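Local atomic coordinates of beta-galactosidase (Bacteroides thetaiotaomicron, PDB entry 5MUJ), a protein that probably hydrolyses arabinofuranosidic linkages of plant pectin and binds the chain B oligosaccharide of rhamnogalacturonan II. Residues F262-D273 and M285-P293; E159-V167 and K202-V210. All blocks are in the same frame, centred on the assembly; numbering follows the deposited sequence.

Contact 1. Residues F262-D273 and M285-P293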
loop_
_atom_site.group_PDB
_atom_site.type_symbol
_atom_site.label_atom_id
_atom_site.label_comp_id
_atom_site.label_asym_id
_atom_site.label_seq_id
_atom_site.Cartn_x
_atom_site.Cartn_y
_atom_site.Cartn_z
ATOM N N PHE A 262 -4.044 -9.297 11.873
ATOM C CA PHE A 262 -4.678 -8.024 12.162
ATOM C C PHE A 262 -5.933 -7.865 11.349
ATOM O O PHE A 262 -5.892 -7.961 10.142
ATOM C CB PHE A 262 -3.724 -6.880 11.839
ATOM C CG PHE A 262 -4.172 -5.555 12.369
ATOM C CD1 PHE A 262 -4.466 -5.358 13.718
ATOM C CD2 PHE A 262 -4.236 -4.480 11.515
ATOM C CE1 PHE A 262 -4.864 -4.118 14.195
ATOM C CE2 PHE A 262 -4.640 -3.249 11.973
ATOM C CZ PHE A 262 -4.958 -3.054 13.310
ATOM N N ALA A 263 -7.051 -7.642 12.039
ATOM C CA ALA A 263 -8.338 -7.560 11.412
ATOM C C ALA A 263 -9.268 -6.756 12.298
ATOM O O ALA A 263 -9.045 -6.654 13.500
ATOM C CB ALA A 263 -8.919 -8.949 11.221
ATOM N N HIS A 264 -10.329 -6.237 11.684
ATOM C CA HIS A 264 -11.454 -5.636 12.397
ATOM C C HIS A 264 -12.751 -6.289 11.943
ATOM O O HIS A 264 -13.151 -6.162 10.797
ATOM C CB HIS A 264 -11.454 -4.139 12.125
ATOM C CG HIS A 264 -10.223 -3.468 12.618
ATOM N ND1 HIS A 264 -9.144 -3.198 11.798
ATOM C CD2 HIS A 264 -9.891 -3.006 13.848
ATOM C CE1 HIS A 264 -8.202 -2.604 12.511
ATOM N NE2 HIS A 264 -8.633 -2.469 13.753
ATOM N N GLU A 265 -13.409 -7.018 12.838
ATOM C CA GLU A 265 -14.526 -7.830 12.420
ATOM C C GLU A 265 -15.868 -7.120 12.428
ATOM O O GLU A 265 -16.539 -7.020 13.470
ATOM C CB GLU A 265 -14.624 -9.076 13.294
ATOM C CG GLU A 265 -13.443 -9.997 13.210
ATOM C CD GLU A 265 -13.296 -10.635 11.837
ATOM O OE1 GLU A 265 -14.286 -10.747 11.078
ATOM O OE2 GLU A 265 -12.156 -10.988 11.487
ATOM N N ALA A 266 -16.264 -6.673 11.241
ATOM C CA ALA A 266 -17.647 -6.300 10.958
ATOM C C ALA A 266 -17.926 -6.644 9.481
ATOM O O ALA A 266 -16.995 -6.908 8.698
ATOM C CB ALA A 266 -17.871 -4.809 11.227
ATOM N N ASP A 267 -19.209 -6.631 9.122
ATOM C CA ASP A 267 -19.660 -6.980 7.784
ATOM C C ASP A 267 -19.086 -6.057 6.709
ATOM O O ASP A 267 -19.420 -4.852 6.632
ATOM C CB ASP A 267 -21.189 -6.954 7.716
ATOM C CG ASP A 267 -21.728 -7.401 6.356
ATOM O OD1 ASP A 267 -20.948 -7.912 5.514
ATOM O OD2 ASP A 267 -22.944 -7.248 6.132
ATOM N N GLY A 268 -18.230 -6.641 5.876
ATOM C CA GLY A 268 -17.669 -5.950 4.737
ATOM C C GLY A 268 -16.536 -5.001 5.105
ATOM O O GLY A 268 -16.036 -4.315 4.219
ATOM N N THR A 269 -16.088 -4.969 6.362
ATOM C CA THR A 269 -15.029 -4.006 6.772
ATOM C C THR A 269 -13.694 -4.403 6.173
ATOM O O THR A 269 -13.355 -5.609 6.133
ATOM C CB THR A 269 -14.853 -3.951 8.302
ATOM O OG1 THR A 269 -16.105 -3.599 8.893
ATOM C CG2 THR A 269 -13.774 -2.940 8.731
ATOM N N ILE A 270 -12.930 -3.393 5.744
ATOM C CA ILE A 270 -11.642 -3.605 5.136
ATOM C C ILE A 270 -10.601 -3.119 6.097
ATOM O O ILE A 270 -10.716 -2.018 6.617
ATOM C CB ILE A 270 -11.521 -2.863 3.795
ATOM C CG1 ILE A 270 -12.435 -3.513 2.759
ATOM C CG2 ILE A 270 -10.110 -2.919 3.257
ATOM C CD1 ILE A 270 -12.568 -2.724 1.462
ATOM N N THR A 271 -9.573 -3.921 6.285
ATOM C CA THR A 271 -8.358 -3.547 6.971
ATOM C C THR A 271 -7.258 -3.902 5.983
ATOM O O THR A 271 -7.158 -5.074 5.542
ATOM C CB THR A 271 -8.140 -4.325 8.288
ATOM O OG1 THR A 271 -9.281 -4.165 9.153
ATOM C CG2 THR A 271 -6.845 -3.872 9.005
ATOM N N GLY A 272 -6.435 -2.902 5.626
ATOM C CA GLY A 272 -5.398 -3.202 4.706
ATOM C C GLY A 272 -4.288 -2.207 4.468
ATOM O O GLY A 272 -4.043 -1.287 5.246
ATOM N N ASP A 273 -3.607 -2.476 3.369
ATOM C CA ASP A 273 -2.396 -1.781 2.974
ATOM C C ASP A 273 -1.468 -1.491 4.147
ATOM O O ASP A 273 -1.093 -0.355 4.414
ATOM C CB ASP A 273 -2.732 -0.539 2.131
ATOM C CG ASP A 273 -3.369 -0.905 0.774
ATOM O OD1 ASP A 273 -3.947 -2.022 0.641
ATOM O OD2 ASP A 273 -3.256 -0.102 -0.183
HETATM N N MSE A 285 2.641 -0.099 12.349
HETATM C CA MSE A 285 1.950 -0.405 11.139
HETATM C C MSE A 285 1.012 0.724 10.865
HETATM O O MSE A 285 0.040 0.930 11.596
HETATM C CB MSE A 285 1.134 -1.702 11.279
HETATM C CG MSE A 285 0.406 -2.044 9.997
HETATM SE SE MSE A 285 -1.030 -3.319 10.327
HETATM C CE MSE A 285 0.093 -4.895 10.584
ATOM N N PHE A 286 1.287 1.421 9.766
ATOM C CA PHE A 286 0.318 2.327 9.172
ATOM C C PHE A 286 -0.606 1.454 8.338
ATOM O O PHE A 286 -0.125 0.596 7.589
ATOM C CB PHE A 286 1.039 3.375 8.300
ATOM C CG PHE A 286 1.970 4.241 9.075
ATOM C CD1 PHE A 286 1.459 5.273 9.849
ATOM C CD2 PHE A 286 3.335 3.983 9.120
ATOM C CE1 PHE A 286 2.322 6.114 10.554
ATOM C CE2 PHE A 286 4.181 4.791 9.855
ATOM C CZ PHE A 286 3.649 5.826 10.620
ATOM N N TYR A 287 -1.907 1.666 8.482
ATOM C CA TYR A 287 -2.904 0.890 7.719
ATOM C C TYR A 287 -4.127 1.739 7.440
ATOM O O TYR A 287 -4.355 2.770 8.124
ATOM C CB TYR A 287 -3.253 -0.394 8.490
ATOM C CG TYR A 287 -4.150 -0.208 9.670
ATOM C CD1 TYR A 287 -5.541 -0.301 9.520
ATOM C CD2 TYR A 287 -3.633 0.031 10.942
ATOM C CE1 TYR A 287 -6.386 -0.146 10.624
ATOM C CE2 TYR A 287 -4.467 0.180 12.043
ATOM C CZ TYR A 287 -5.844 0.086 11.864
ATOM O OH TYR A 287 -6.658 0.247 12.955
ATOM N N PHE A 288 -4.927 1.328 6.463
ATOM C CA PHE A 288 -6.236 1.930 6.214
ATOM C C PHE A 288 -7.340 0.963 6.570
ATOM O O PHE A 288 -7.169 -0.298 6.552
ATOM C CB PHE A 288 -6.474 2.426 4.778
ATOM C CG PHE A 288 -7.069 1.419 3.789
ATOM C CD1 PHE A 288 -6.250 0.486 3.116
ATOM C CD2 PHE A 288 -8.421 1.439 3.444
ATOM C CE1 PHE A 288 -6.755 -0.368 2.181
ATOM C CE2 PHE A 288 -8.967 0.485 2.533
ATOM C CZ PHE A 288 -8.121 -0.380 1.893
ATOM N N SER A 289 -8.482 1.557 6.855
ATOM C CA SER A 289 -9.696 0.803 7.026
ATOM C C SER A 289 -10.817 1.483 6.270
ATOM O O SER A 289 -10.801 2.696 6.076
ATOM C CB SER A 289 -10.033 0.677 8.504
ATOM O OG SER A 289 -11.081 -0.277 8.698
ATOM N N ALA A 290 -11.770 0.706 5.799
ATOM C CA ALA A 290 -12.968 1.223 5.146
ATOM C C ALA A 290 -14.166 0.460 5.655
ATOM O O ALA A 290 -14.037 -0.745 6.013
ATOM C CB ALA A 290 -12.905 1.152 3.626
ATOM N N PHE A 291 -15.324 1.122 5.656
ATOM C CA PHE A 291 -16.614 0.477 6.049
ATOM C C PHE A 291 -16.497 -0.111 7.450
ATOM O O PHE A 291 -17.022 -1.201 7.736
ATOM C CB PHE A 291 -17.062 -0.551 5.006
ATOM C CG PHE A 291 -16.952 -0.043 3.608
ATOM C CD1 PHE A 291 -17.622 1.119 3.236
ATOM C CD2 PHE A 291 -16.090 -0.647 2.687
ATOM C CE1 PHE A 291 -17.478 1.644 1.957
ATOM C CE2 PHE A 291 -15.945 -0.124 1.410
ATOM C CZ PHE A 291 -16.630 1.028 1.051
ATOM N N GLU A 292 -15.817 0.630 8.323
ATOM C CA GLU A 292 -15.763 0.347 9.762
ATOM C C GLU A 292 -16.990 0.999 10.426
ATOM O O GLU A 292 -17.169 2.202 10.335
ATOM C CB GLU A 292 -14.453 0.918 10.329
ATOM C CG GLU A 292 -14.286 0.978 11.818
ATOM C CD GLU A 292 -14.722 -0.287 12.534
ATOM O OE1 GLU A 292 -14.251 -1.373 12.156
ATOM O OE2 GLU A 292 -15.506 -0.175 13.490
ATOM N N PRO A 293 -17.866 0.206 11.092
ATOM C CA PRO A 293 -19.061 0.872 11.683
ATOM C C PRO A 293 -18.832 2.005 12.708
ATOM O O PRO A 293 -19.693 2.884 12.830
ATOM C CB PRO A 293 -19.790 -0.271 12.388
ATOM C CG PRO A 293 -19.244 -1.517 11.813
ATOM C CD PRO A 293 -17.901 -1.265 11.230
#
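I270 pairs with A290 and G272 with F288 as hydrogen-bonded pairs of an antiparallel hairpin, strands 270-279 and 282-290 of one blade in a five-bladed beta-propeller. I270 N meets A290 O at 2.9 Å, almost straight at 175°. Between the two pairs, T271 faces S289 as a non-hydrogen-bonded pair.

Side-chain hydroxyls reinforce this backbone pairing. S289 holds OG anti to its own N (chi1 -169°), reaching across to I270 O at 2.7 Å; A290 N grips the same oxygen from the opposite face of the carbonyl plane. Beyond the strand end, T269 OG1 donates to F291 O at 2.8 Å.

Aromatic contacts gather on the T271-S289 side. F262 sets its edge on the face of Y287, CE2 lying over the ring centre with the planes 81° apart, a T-shaped pair. The selenium of selenomethionine M285 approaches F262 CD2 obliquely at 3.6 Å. The H264 ring runs nearly parallel to Y287 but slid aside; its ND1 shares a 2.8 Å hydrogen bond with T271 OG1, while H264 NE2 and Y287 OH both bond to the D314 carboxylate.

On the other face, the F288 ring lies over G272 N, where a side chain on residue 272 would crowd it, so glycine suits the place. I270 CG2 packs on F288 CZ at 3.5 Å. G268, with positive phi, fits the type II turn A266-T269.

I270, A290 and F291 also touch bound sugars, so the hydroxyl and backbone bonds that fix this strand end probably also set the shape of that pocket wall.

Contact 2. Residues E159-V167 and K202-V210. With 8PK (4-O-[(1R)-1-hydroxyethyl]-2-O-methyl-alpha-L-fucopyranose), chain B; RAM (alpha-L-rhamnopyranose), chain C; RAM (alpha-L-rhamnopyranose), chain D.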
loop_
_atom_site.group_PDB
_atom_site.type_symbol
_atom_site.label_atom_id
_atom_site.label_comp_id
_atom_site.label_asym_id
_atom_site.label_seq_id
_atom_site.Cartn_x
_atom_site.Cartn_y
_atom_site.Cartn_z
ATOM N N GLU A 159 -9.853 -3.861 -10.139
ATOM C CA GLU A 159 -9.390 -4.882 -9.210
ATOM C C GLU A 159 -9.992 -6.249 -9.552
ATOM O O GLU A 159 -9.786 -6.719 -10.657
ATOM C CB GLU A 159 -9.555 -4.423 -7.756
ATOM C CG GLU A 159 -8.665 -3.211 -7.437
ATOM C CD GLU A 159 -8.434 -2.910 -5.962
ATOM O OE1 GLU A 159 -9.224 -3.370 -5.109
ATOM O OE2 GLU A 159 -7.479 -2.156 -5.641
ATOM N N ALA A 160 -10.756 -6.838 -8.626
ATOM C CA ALA A 160 -11.195 -8.210 -8.735
ATOM C C ALA A 160 -12.598 -8.350 -9.277
ATOM O O ALA A 160 -13.192 -9.396 -9.130
ATOM C CB ALA A 160 -11.071 -8.929 -7.398
ATOM N N VAL A 161 -13.145 -7.318 -9.905
ATOM C CA VAL A 161 -14.534 -7.392 -10.399
ATOM C C VAL A 161 -14.811 -8.506 -11.443
ATOM O O VAL A 161 -15.916 -9.060 -11.451
ATOM C CB VAL A 161 -15.004 -6.001 -10.922
ATOM C CG1 VAL A 161 -14.286 -5.613 -12.203
ATOM C CG2 VAL A 161 -16.512 -5.957 -11.122
ATOM N N LYS A 162 -13.855 -8.795 -12.331
ATOM C CA LYS A 162 -14.009 -9.855 -13.366
ATOM C C LYS A 162 -13.304 -11.180 -13.063
ATOM O O LYS A 162 -13.683 -12.222 -13.614
ATOM C CB LYS A 162 -13.583 -9.355 -14.759
ATOM C CG LYS A 162 -14.500 -8.315 -15.405
ATOM C CD LYS A 162 -15.997 -8.623 -15.396
ATOM C CE LYS A 162 -16.837 -7.398 -15.725
ATOM N NZ LYS A 162 -16.496 -6.777 -17.033
ATOM N N ALA A 163 -12.298 -11.138 -12.200
ATOM C CA ALA A 163 -11.488 -12.296 -11.877
ATOM C C ALA A 163 -10.670 -11.982 -10.642
ATOM O O ALA A 163 -10.396 -10.823 -10.365
ATOM C CB ALA A 163 -10.563 -12.688 -13.037
ATOM N N PRO A 164 -10.204 -13.003 -9.927
ATOM C CA PRO A 164 -9.420 -12.762 -8.726
ATOM C C PRO A 164 -8.024 -12.167 -8.982
ATOM O O PRO A 164 -7.502 -12.187 -10.112
ATOM C CB PRO A 164 -9.355 -14.153 -8.040
ATOM C CG PRO A 164 -9.593 -15.111 -9.126
ATOM C CD PRO A 164 -10.552 -14.433 -10.060
ATOM N N LEU A 165 -7.440 -11.634 -7.918
ATOM C CA LEU A 165 -6.077 -11.100 -7.985
ATOM C C LEU A 165 -5.134 -11.914 -7.105
ATOM O O LEU A 165 -5.539 -12.403 -6.035
ATOM C CB LEU A 165 -6.059 -9.643 -7.616
ATOM C CG LEU A 165 -7.108 -8.794 -8.272
ATOM C CD1 LEU A 165 -7.445 -7.643 -7.326
ATOM C CD2 LEU A 165 -6.656 -8.291 -9.627
ATOM N N PHE A 166 -3.930 -12.169 -7.612
ATOM C CA PHE A 166 -2.931 -12.974 -6.934
ATOM C C PHE A 166 -1.665 -12.158 -6.735
ATOM O O PHE A 166 -1.478 -11.155 -7.443
ATOM C CB PHE A 166 -2.600 -14.267 -7.725
ATOM C CG PHE A 166 -3.794 -14.983 -8.290
ATOM C CD1 PHE A 166 -4.920 -15.237 -7.505
ATOM C CD2 PHE A 166 -3.798 -15.402 -9.605
ATOM C CE1 PHE A 166 -6.025 -15.893 -8.037
ATOM C CE2 PHE A 166 -4.896 -16.072 -10.139
ATOM C CZ PHE A 166 -6.008 -16.299 -9.350
ATOM N N VAL A 167 -0.770 -12.582 -5.841
ATOM C CA VAL A 167 0.515 -11.893 -5.594
ATOM C C VAL A 167 1.586 -12.301 -6.597
ATOM O O VAL A 167 2.057 -13.398 -6.642
ATOM C CB VAL A 167 1.065 -12.100 -4.132
ATOM C CG1 VAL A 167 2.254 -11.172 -3.780
ATOM C CG2 VAL A 167 -0.012 -11.788 -3.133
ATOM N N LYS A 202 -9.100 -16.531 0.687
ATOM C CA LYS A 202 -9.700 -17.385 -0.387
ATOM C C LYS A 202 -10.374 -16.658 -1.537
ATOM O O LYS A 202 -10.463 -17.221 -2.602
ATOM C CB LYS A 202 -10.706 -18.425 0.146
ATOM C CG LYS A 202 -10.120 -19.451 1.065
ATOM C CD LYS A 202 -9.229 -20.458 0.386
ATOM C CE LYS A 202 -8.742 -21.474 1.407
ATOM N NZ LYS A 202 -9.769 -22.535 1.660
ATOM N N LEU A 203 -10.819 -15.408 -1.320
ATOM C CA LEU A 203 -11.565 -14.679 -2.344
ATOM C C LEU A 203 -10.647 -14.005 -3.386
ATOM O O LEU A 203 -10.873 -14.082 -4.591
ATOM C CB LEU A 203 -12.500 -13.653 -1.695
ATOM C CG LEU A 203 -13.560 -14.302 -0.782
ATOM C CD1 LEU A 203 -14.406 -13.283 -0.011
ATOM C CD2 LEU A 203 -14.465 -15.245 -1.582
ATOM N N THR A 204 -9.602 -13.360 -2.896
ATOM C CA THR A 204 -8.664 -12.620 -3.752
ATOM C C THR A 204 -7.596 -12.077 -2.834
ATOM O O THR A 204 -7.826 -11.859 -1.652
ATOM C CB THR A 204 -9.354 -11.494 -4.560
ATOM O OG1 THR A 204 -8.362 -10.696 -5.214
ATOM C CG2 THR A 204 -10.208 -10.606 -3.657
ATOM N N GLN A 205 -6.418 -11.881 -3.391
ATOM C CA GLN A 205 -5.343 -11.192 -2.698
ATOM C C GLN A 205 -5.328 -9.751 -3.161
ATOM O O GLN A 205 -5.840 -9.418 -4.233
ATOM C CB GLN A 205 -4.014 -11.952 -2.852
ATOM C CG GLN A 205 -4.176 -13.329 -2.112
ATOM C CD GLN A 205 -3.356 -14.488 -2.618
ATOM O OE1 GLN A 205 -3.251 -15.536 -1.922
ATOM N NE2 GLN A 205 -2.898 -14.407 -3.829
ATOM N N TYR A 206 -4.845 -8.891 -2.290
ATOM C CA TYR A 206 -4.737 -7.479 -2.644
ATOM C C TYR A 206 -3.263 -6.992 -2.423
ATOM O O TYR A 206 -2.325 -7.689 -2.869
ATOM C CB TYR A 206 -5.753 -6.650 -1.908
ATOM C CG TYR A 206 -7.191 -6.911 -2.256
ATOM C CD1 TYR A 206 -7.739 -6.410 -3.427
ATOM C CD2 TYR A 206 -8.028 -7.641 -1.408
ATOM C CE1 TYR A 206 -9.060 -6.576 -3.755
ATOM C CE2 TYR A 206 -9.353 -7.847 -1.748
ATOM C CZ TYR A 206 -9.868 -7.335 -2.909
ATOM O OH TYR A 206 -11.201 -7.516 -3.193
ATOM N N LYS A 207 -3.044 -5.836 -1.775
ATOM C CA LYS A 207 -1.653 -5.288 -1.645
ATOM C C LYS A 207 -0.777 -6.228 -0.821
ATOM O O LYS A 207 -1.328 -6.952 0.048
ATOM C CB LYS A 207 -1.649 -3.865 -1.030
ATOM C CG LYS A 207 -0.282 -3.394 -0.586
ATOM C CD LYS A 207 -0.123 -1.882 -0.392
ATOM C CE LYS A 207 1.288 -1.534 0.064
ATOM N NZ LYS A 207 1.470 -0.050 0.151
ATOM N N SER A 208 0.511 -6.314 -1.158
ATOM C CA SER A 208 1.557 -6.988 -0.406
ATOM C C SER A 208 2.788 -6.096 -0.301
ATOM O O SER A 208 2.982 -5.210 -1.133
ATOM C CB SER A 208 1.984 -8.270 -1.139
ATOM O OG SER A 208 2.501 -7.925 -2.432
ATOM N N THR A 209 3.615 -6.319 0.709
ATOM C CA THR A 209 4.947 -5.663 0.802
ATOM C C THR A 209 5.846 -6.649 1.500
ATOM O O THR A 209 5.422 -7.266 2.495
ATOM C CB THR A 209 4.909 -4.322 1.558
ATOM O OG1 THR A 209 4.217 -3.364 0.764
ATOM C CG2 THR A 209 6.293 -3.821 1.820
ATOM N N VAL A 210 7.010 -6.905 0.937
ATOM C CA VAL A 210 7.991 -7.819 1.527
ATOM C C VAL A 210 9.096 -7.032 2.206
ATOM O O VAL A 210 9.687 -6.109 1.605
ATOM C CB VAL A 210 8.586 -8.761 0.452
ATOM C CG1 VAL A 210 9.712 -9.630 1.020
ATOM C CG2 VAL A 210 7.468 -9.590 -0.167
HETATM O O9 8PK B . -15.252 -11.613 -6.039
HETATM C C8 8PK B . -14.131 -11.158 -5.289
HETATM C C10 8PK B . -12.842 -11.509 -5.999
HETATM O O4 8PK B . -14.234 -9.744 -5.064
HETATM C C4 8PK B . -15.468 -9.350 -4.458
HETATM C C5 8PK B . -15.807 -7.942 -4.902
HETATM C C6 8PK B . -15.884 -7.835 -6.430
HETATM O O5 8PK B . -14.820 -7.019 -4.389
HETATM C C3 8PK B . -15.391 -9.432 -2.936
HETATM O O3 8PK B . -15.076 -10.747 -2.467
HETATM C C2 8PK B . -14.325 -8.474 -2.459
HETATM O O2 8PK B . -14.291 -8.535 -1.027
HETATM C C7 8PK B . -13.112 -9.155 -0.492
HETATM C C1 8PK B . -14.625 -7.061 -2.964
HETATM C C1 RAM C . -20.987 -7.711 -9.624
HETATM C C2 RAM C . -19.706 -6.931 -9.492
HETATM C C3 RAM C . -19.455 -6.526 -8.057
HETATM C C4 RAM C . -19.466 -7.773 -7.163
HETATM C C5 RAM C . -20.696 -8.664 -7.375
HETATM C C6 RAM C . -20.505 -10.056 -6.771
HETATM O O2 RAM C . -18.688 -7.828 -9.953
HETATM O O3 RAM C . -18.186 -5.854 -8.020
HETATM O O4 RAM C . -19.594 -7.003 -5.965
HETATM O O5 RAM C . -20.988 -8.857 -8.758
HETATM C C1 RAM D . -11.873 -1.247 -2.407
HETATM C C2 RAM D . -10.472 -0.959 -2.882
HETATM C C3 RAM D . -10.383 0.526 -3.228
HETATM C C4 RAM D . -10.756 1.321 -1.976
HETATM C C5 RAM D . -12.111 0.972 -1.344
HETATM C C6 RAM D . -12.226 1.476 0.085
HETATM O O2 RAM D . -9.548 -1.322 -1.821
HETATM O O3 RAM D . -9.083 0.889 -3.701
HETATM O O4 RAM D . -10.850 2.691 -2.333
HETATM O O5 RAM D . -12.474 -0.432 -1.382
HETATM O O HOH W 1 -12.342 -6.550 -5.624
#
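The junction between two successive propeller blades, along the wall of the glycan pocket, brings L165 against T204 and Q205, joining the approach to strand 166-172 to the start of strand 204-212. L165 N donates to T204 OG1 at 3.0 Å, and Q205 N returns a bond to L165 O at 2.8 Å. T204 OG1 in turn donates to Q205 O, so one hydroxyl both accepts and gives.

The T204 side chain is turned (chi1 172°) to put OG1 opposite the backbone N and facing L165, while CG2 goes to the sugar side. There CG2 lies 3.6 Å from C10 of the modified fucose, and A160 CB touches that same methyl at 3.4 Å; two small side chains thus suit a close apolar seat. A valine in place of T204 would keep much of this bulk, but L165 N would probably lose its acceptor and Q205 O its hydroxyl donor.

The E159 and Y206 side chains cross at about a right angle, E159 OE1 lying obliquely 3.5 Å from Y206 CE1, with the carboxylate plane 39° from the ring; E159 OE2 bonds to Y90. L165 CD1 comes obliquely, and less closely, to the same ring. Farther along, V167 CG1 rests against S208 OG, whose polar partner is T149.

At its pocket end, Y206 OH bonds to a water at 2.9 Å, and this water donates to the fucose O5 at 2.8 Å. Apolar methyl contacts and a water-relayed bond therefore recognise the sugar together, on a wall that the T204 hydroxyl ties to the preceding blade.

Overall arrangement
From the N terminus, strand 45-51 joins the last blade of the propeller beside strand 357-363, and the chain then builds the other blades in order. Contact 2 comes first, closing a loop of 34 residues by bringing the third strand of one blade to the first strand of the next. Contact 1 opens only afterwards and closes a beta hairpin, with 11 residues, mostly strand, between its segments, within the following blade. The two lie in series, neither nesting nor crossing, with centres 16 Å apart. They meet where D273 OD1 packs against K207 CB at 3.4 Å, between strands 270-279 and 204-212. Both contribute residues to the central glycan pocket.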